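Local coordinates for protein putative thioesterase II (Thermobifida fusca, PDB 3BBJ) that probably hydrolyses acyl-CoA or related acyl thioesters, with two hotdog-type thioesterase domains fused in one chain, at residues Y63-P68 / T100-T105; G72-E77 / T92-E97. All blocks are in the same frame, centred on the assembly; numbering follows the deposited sequence.

Interaction 1 of 2, residues Y63-P68 / T100-T105; sequences YHFHRP and TILTGT. With SO4 (sulfate ion), chain C.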
# COMPACT_ATOMS: atom_id res chain seq x y z
N TYR A 63 -7.76 -0.05 1.02
CA TYR A 63 -8.90 -0.59 1.71
C TYR A 63 -8.53 -1.03 3.13
O TYR A 63 -7.51 -1.72 3.34
CB TYR A 63 -9.43 -1.80 0.95
CG TYR A 63 -9.94 -1.55 -0.46
CD1 TYR A 63 -11.26 -1.18 -0.68
CD2 TYR A 63 -9.12 -1.76 -1.58
CE1 TYR A 63 -11.75 -0.96 -1.94
CE2 TYR A 63 -9.61 -1.56 -2.87
CZ TYR A 63 -10.93 -1.15 -3.03
OH TYR A 63 -11.47 -0.93 -4.28
N HIS A 64 -9.38 -0.66 4.08
CA HIS A 64 -9.25 -1.10 5.47
C HIS A 64 -10.44 -1.97 5.83
O HIS A 64 -11.57 -1.55 5.66
CB HIS A 64 -9.13 0.11 6.39
CG HIS A 64 -7.79 0.75 6.33
ND1 HIS A 64 -6.83 0.57 7.30
CD2 HIS A 64 -7.20 1.51 5.37
CE1 HIS A 64 -5.74 1.24 6.97
NE2 HIS A 64 -5.94 1.81 5.80
N PHE A 65 -10.17 -3.19 6.31
CA PHE A 65 -11.19 -4.21 6.59
C PHE A 65 -11.50 -4.22 8.05
O PHE A 65 -10.61 -4.42 8.86
CB PHE A 65 -10.70 -5.61 6.17
CG PHE A 65 -10.52 -5.76 4.70
CD1 PHE A 65 -9.37 -5.30 4.09
CD2 PHE A 65 -11.51 -6.33 3.92
CE1 PHE A 65 -9.22 -5.40 2.69
CE2 PHE A 65 -11.36 -6.45 2.53
CZ PHE A 65 -10.22 -5.98 1.92
N HIS A 66 -12.76 -4.01 8.41
CA HIS A 66 -13.15 -3.90 9.81
C HIS A 66 -13.74 -5.19 10.35
O HIS A 66 -13.38 -5.62 11.46
CB HIS A 66 -14.15 -2.76 9.98
CG HIS A 66 -13.66 -1.45 9.45
ND1 HIS A 66 -12.43 -0.93 9.78
CD2 HIS A 66 -14.23 -0.57 8.60
CE1 HIS A 66 -12.27 0.23 9.17
NE2 HIS A 66 -13.35 0.47 8.44
N ARG A 67 -14.65 -5.77 9.56
CA ARG A 67 -15.40 -6.98 9.94
C ARG A 67 -15.71 -7.84 8.73
O ARG A 67 -15.79 -7.32 7.61
CB ARG A 67 -16.76 -6.60 10.53
CG ARG A 67 -16.76 -5.80 11.80
CD ARG A 67 -18.17 -5.35 12.14
NE ARG A 67 -18.15 -4.44 13.29
CZ ARG A 67 -17.90 -3.13 13.24
NH1 ARG A 67 -17.64 -2.52 12.09
NH2 ARG A 67 -17.90 -2.41 14.36
N PRO A 68 -15.92 -9.15 8.95
CA PRO A 68 -16.33 -10.04 7.85
C PRO A 68 -17.75 -9.76 7.42
O PRO A 68 -18.58 -9.41 8.25
CB PRO A 68 -16.32 -11.42 8.51
CG PRO A 68 -16.59 -11.15 9.95
CD PRO A 68 -15.79 -9.90 10.22
N THR A 100 -20.26 -1.46 9.77
CA THR A 100 -19.30 -1.21 8.70
C THR A 100 -18.41 -2.44 8.50
O THR A 100 -17.87 -3.00 9.44
CB THR A 100 -18.44 0.07 8.90
OG1 THR A 100 -17.78 0.03 10.17
CG2 THR A 100 -19.30 1.33 8.82
N ILE A 101 -18.28 -2.86 7.25
CA ILE A 101 -17.50 -4.04 6.90
C ILE A 101 -16.07 -3.64 6.50
O ILE A 101 -15.07 -4.12 7.06
CB ILE A 101 -18.19 -4.77 5.72
CG1 ILE A 101 -19.66 -5.11 6.07
CG2 ILE A 101 -17.39 -6.01 5.26
CD1 ILE A 101 -19.86 -6.01 7.30
N LEU A 102 -16.02 -2.69 5.57
CA LEU A 102 -14.83 -2.35 4.84
C LEU A 102 -14.95 -0.93 4.31
O LEU A 102 -16.03 -0.52 3.89
CB LEU A 102 -14.76 -3.29 3.63
CG LEU A 102 -13.62 -3.15 2.61
CD1 LEU A 102 -12.29 -3.41 3.31
CD2 LEU A 102 -13.86 -4.12 1.49
N THR A 103 -13.84 -0.19 4.31
CA THR A 103 -13.78 1.12 3.67
C THR A 103 -12.60 1.19 2.71
O THR A 103 -11.53 0.68 2.98
CB THR A 103 -13.71 2.28 4.66
OG1 THR A 103 -13.79 3.51 3.93
CG2 THR A 103 -12.43 2.26 5.45
N GLY A 104 -12.84 1.82 1.55
CA GLY A 104 -11.83 2.05 0.54
C GLY A 104 -11.76 3.52 0.16
O GLY A 104 -12.76 4.24 0.26
N THR A 105 -10.56 3.99 -0.20
CA THR A 105 -10.40 5.31 -0.78
C THR A 105 -9.66 5.05 -2.08
O THR A 105 -8.72 4.27 -2.11
CB THR A 105 -9.68 6.28 0.15
OG1 THR A 105 -10.37 6.30 1.41
CG2 THR A 105 -9.65 7.71 -0.44
S SO4 C . -18.78 -5.27 16.95
O1 SO4 C . -17.77 -6.02 16.21
O2 SO4 C . -18.94 -5.89 18.27
O3 SO4 C . -18.36 -3.89 17.13
O4 SO4 C . -20.06 -5.29 16.22

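Interaction 2 of 2, residues G72-E77 / T92-E97; sequences GPAEIE and TTLFQE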
# COMPACT_ATOMS: atom_id res chain seq x y z
N GLY A 72 -25.95 -12.13 1.02
CA GLY A 72 -27.17 -11.35 1.05
C GLY A 72 -26.92 -9.89 0.78
O GLY A 72 -25.85 -9.51 0.30
N PRO A 73 -27.92 -9.04 1.09
CA PRO A 73 -27.79 -7.61 0.84
C PRO A 73 -26.75 -6.89 1.71
O PRO A 73 -26.51 -7.26 2.86
CB PRO A 73 -29.20 -7.06 1.10
CG PRO A 73 -30.08 -8.25 1.20
CD PRO A 73 -29.25 -9.38 1.65
N ALA A 74 -26.15 -5.87 1.12
CA ALA A 74 -25.22 -4.98 1.78
C ALA A 74 -25.44 -3.61 1.13
O ALA A 74 -25.93 -3.53 0.00
CB ALA A 74 -23.81 -5.45 1.58
N GLU A 75 -25.10 -2.54 1.84
CA GLU A 75 -25.34 -1.19 1.33
C GLU A 75 -24.07 -0.36 1.32
O GLU A 75 -23.23 -0.48 2.20
CB GLU A 75 -26.50 -0.48 2.08
CG GLU A 75 -26.59 -0.74 3.58
CD GLU A 75 -27.16 -2.12 3.95
OE1 GLU A 75 -27.66 -2.84 3.05
OE2 GLU A 75 -27.09 -2.47 5.16
N ILE A 76 -23.93 0.47 0.29
CA ILE A 76 -22.74 1.26 0.05
C ILE A 76 -22.99 2.77 0.12
O ILE A 76 -23.93 3.30 -0.48
CB ILE A 76 -22.13 0.93 -1.31
CG1 ILE A 76 -21.62 -0.52 -1.27
CG2 ILE A 76 -21.02 1.95 -1.67
CD1 ILE A 76 -21.29 -1.09 -2.64
N GLU A 77 -22.08 3.45 0.81
CA GLU A 77 -22.19 4.87 1.10
C GLU A 77 -20.91 5.56 0.59
O GLU A 77 -19.84 5.31 1.11
CB GLU A 77 -22.32 4.97 2.61
CG GLU A 77 -22.77 6.29 3.17
CD GLU A 77 -23.15 6.16 4.64
OE1 GLU A 77 -24.02 5.31 4.96
OE2 GLU A 77 -22.58 6.91 5.47
N THR A 92 -15.52 5.17 -0.24
CA THR A 92 -16.64 4.26 -0.38
C THR A 92 -16.58 3.27 0.78
O THR A 92 -15.52 2.69 1.08
CB THR A 92 -16.61 3.54 -1.75
OG1 THR A 92 -17.68 2.60 -1.85
CG2 THR A 92 -15.26 2.83 -1.98
N THR A 93 -17.72 3.11 1.47
CA THR A 93 -17.81 2.25 2.64
C THR A 93 -18.97 1.25 2.51
O THR A 93 -20.09 1.61 2.11
CB THR A 93 -18.00 3.09 3.91
OG1 THR A 93 -17.02 4.15 3.93
CG2 THR A 93 -17.88 2.23 5.18
N LEU A 94 -18.68 -0.02 2.85
CA LEU A 94 -19.67 -1.09 2.77
C LEU A 94 -20.25 -1.39 4.14
O LEU A 94 -19.51 -1.56 5.11
CB LEU A 94 -19.03 -2.36 2.22
CG LEU A 94 -19.93 -3.58 2.06
CD1 LEU A 94 -21.06 -3.28 1.06
CD2 LEU A 94 -19.10 -4.78 1.60
N PHE A 95 -21.59 -1.45 4.18
CA PHE A 95 -22.34 -1.74 5.40
C PHE A 95 -23.18 -3.00 5.24
O PHE A 95 -23.66 -3.31 4.15
CB PHE A 95 -23.29 -0.61 5.72
CG PHE A 95 -22.61 0.68 6.00
CD1 PHE A 95 -22.20 1.50 4.97
CD2 PHE A 95 -22.41 1.10 7.31
CE1 PHE A 95 -21.57 2.72 5.24
CE2 PHE A 95 -21.79 2.32 7.58
CZ PHE A 95 -21.37 3.13 6.55
N GLN A 96 -23.34 -3.73 6.33
CA GLN A 96 -24.18 -4.92 6.34
C GLN A 96 -24.65 -5.18 7.76
O GLN A 96 -23.84 -5.31 8.69
CB GLN A 96 -23.42 -6.14 5.79
CG GLN A 96 -24.36 -7.25 5.32
CD GLN A 96 -23.64 -8.54 4.91
OE1 GLN A 96 -22.72 -9.01 5.59
NE2 GLN A 96 -24.08 -9.13 3.79
N GLU A 97 -25.97 -5.25 7.92
CA GLU A 97 -26.62 -5.46 9.21
C GLU A 97 -26.21 -4.38 10.19
O GLU A 97 -25.82 -4.65 11.31
CB GLU A 97 -26.33 -6.85 9.79
CG GLU A 97 -26.79 -8.00 8.91
CD GLU A 97 -27.01 -9.29 9.69
OE1 GLU A 97 -27.72 -9.25 10.72
OE2 GLU A 97 -26.47 -10.34 9.27

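Interaction 1 of 2, residues Y63-P68 / T100-T105
Backbone hydrogen bonds set the pairing of residues 63-68 with 100-105. His64 and Thr103 form an antiparallel hydrogen-bonded pair: His64 N reaches Thr103 O at 2.8 Å, nearly along the C=O axis, and Thr103 N returns a bond to His64 O. Beyond Phe65 the first strand ends and its chain turns, so that two successive amides converge on one carbonyl: His66 N lies 2.7 Å and Arg67 N 3.0 Å from Ile101 O, the latter on a lone pair.

Apolar contacts occupy the face carrying Tyr63, Phe65 and Leu102. With CG anti to its backbone N, Leu102 lays its CD1 methyl over one face of the Phe65 ring, a CH-pi contact. Tyr63 CD1 rests 3.5 Å from Gly104 CA, where a beta-carbon would collide with the ring. This face is the concave one of the hotdog fold, wrapped on helix 38-51, whose Leu41, Met42 and Leu45 meet these side chains. On the face of His64 and Thr103, His64 NE2 hydrogen-bonds Ser62 of the second subunit. Within the chain, His66 NE2 from the loop meets Thr103 CG2 at 3.6 Å.

Charge enters at the strand end. The Arg67 chain, extended from CG to NE, brings NH1 within 2.7 Å of Thr100 O, on a lone pair and in the guanidinium plane. An alanine here would take away the guanidinium, and with it this bond, and would probably leave residues 66-68 less firmly tied to strand 99-109. A sulfate, probably from the crystallisation liquor, takes a straight bond from NH2 to O3 (3.2 Å).

Interaction 2 of 2, residues G72-E77 / T92-E97
Two antiparallel strands of one beta hairpin, 72-82 and 88-96, meet here through the ends remote from their turn, in a partly buried contact. The short segments run at 147° to each other. Four backbone bonds hold them in two hydrogen-bonded pairs. Between Glu75 and Phe95, Phe95 N meets Glu75 O at 2.7 Å almost along the carbonyl axis, and Glu75 N answers to Phe95 O at 2.8 Å. Glu77 and Thr93 repeat the scheme, but Thr93 N approaches Glu77 O from above the carbonyl plane.

The face with Ala74, Ile76 and Leu94 is apolar. Leu94, its CG anti to the backbone N, reaches across with CD1 to lie 3.5 Å from Ala74 CB and 3.7 Å from Ile76 CG1. Ile76 CG2 sits beside Thr92 OG1, a hydroxyl that is hydrogen-bonded to Ser48 of helix 38-51; Val44 and Leu45 of that helix pack on Ile76 and Leu94.

On the other face Phe95 meets two glutamates in different ways: the ring touches Glu77, while the Glu75 side chain keeps to its CB and carbonyl. The ring edge is turned to Glu75 O, while Glu77 CB touches CE1 at 3.5 Å and the extended Glu77 chain carries its carboxylate alongside, 18° from the ring plane. Glu75 folds back instead: CG takes the crowded position between N and carbonyl carbon (chi1 38°), and the chain bends at chi2.

At the open end the extended Gln96 side chain spans the strands, NE2 giving Pro73 O a bond of 3.2 Å from above the carbonyl plane and a second to Ser70 O. An antiparallel sheet packing one face on a long helix is the hotdog fold of this family, and this hairpin supplies two of its strands.

Interactions 1 and 2 share one run of antiparallel sheet, strands 99-109 and 88-96 being neighbours that bring the two contacts to centres about 10 Å apart. Ile101 N probably hydrogen-bonds Leu94 O at 2.8 Å, and Gly104 N probably does the same to Thr92 O. Helix 38-51 backs both, so their apolar faces belong to the same core. The reverse faces differ. In interaction 1, the more buried contact, His64, His66 and Thr105 pack against the second subunit; in interaction 2, only partly buried and touched by no other chain of the assembly, that face carries two glutamates, one of them against the Phe95 ring. Their strand ends differ too: an arginine and a shared carbonyl in 63-68/100-105, a glutamine amide in 72-77/92-97.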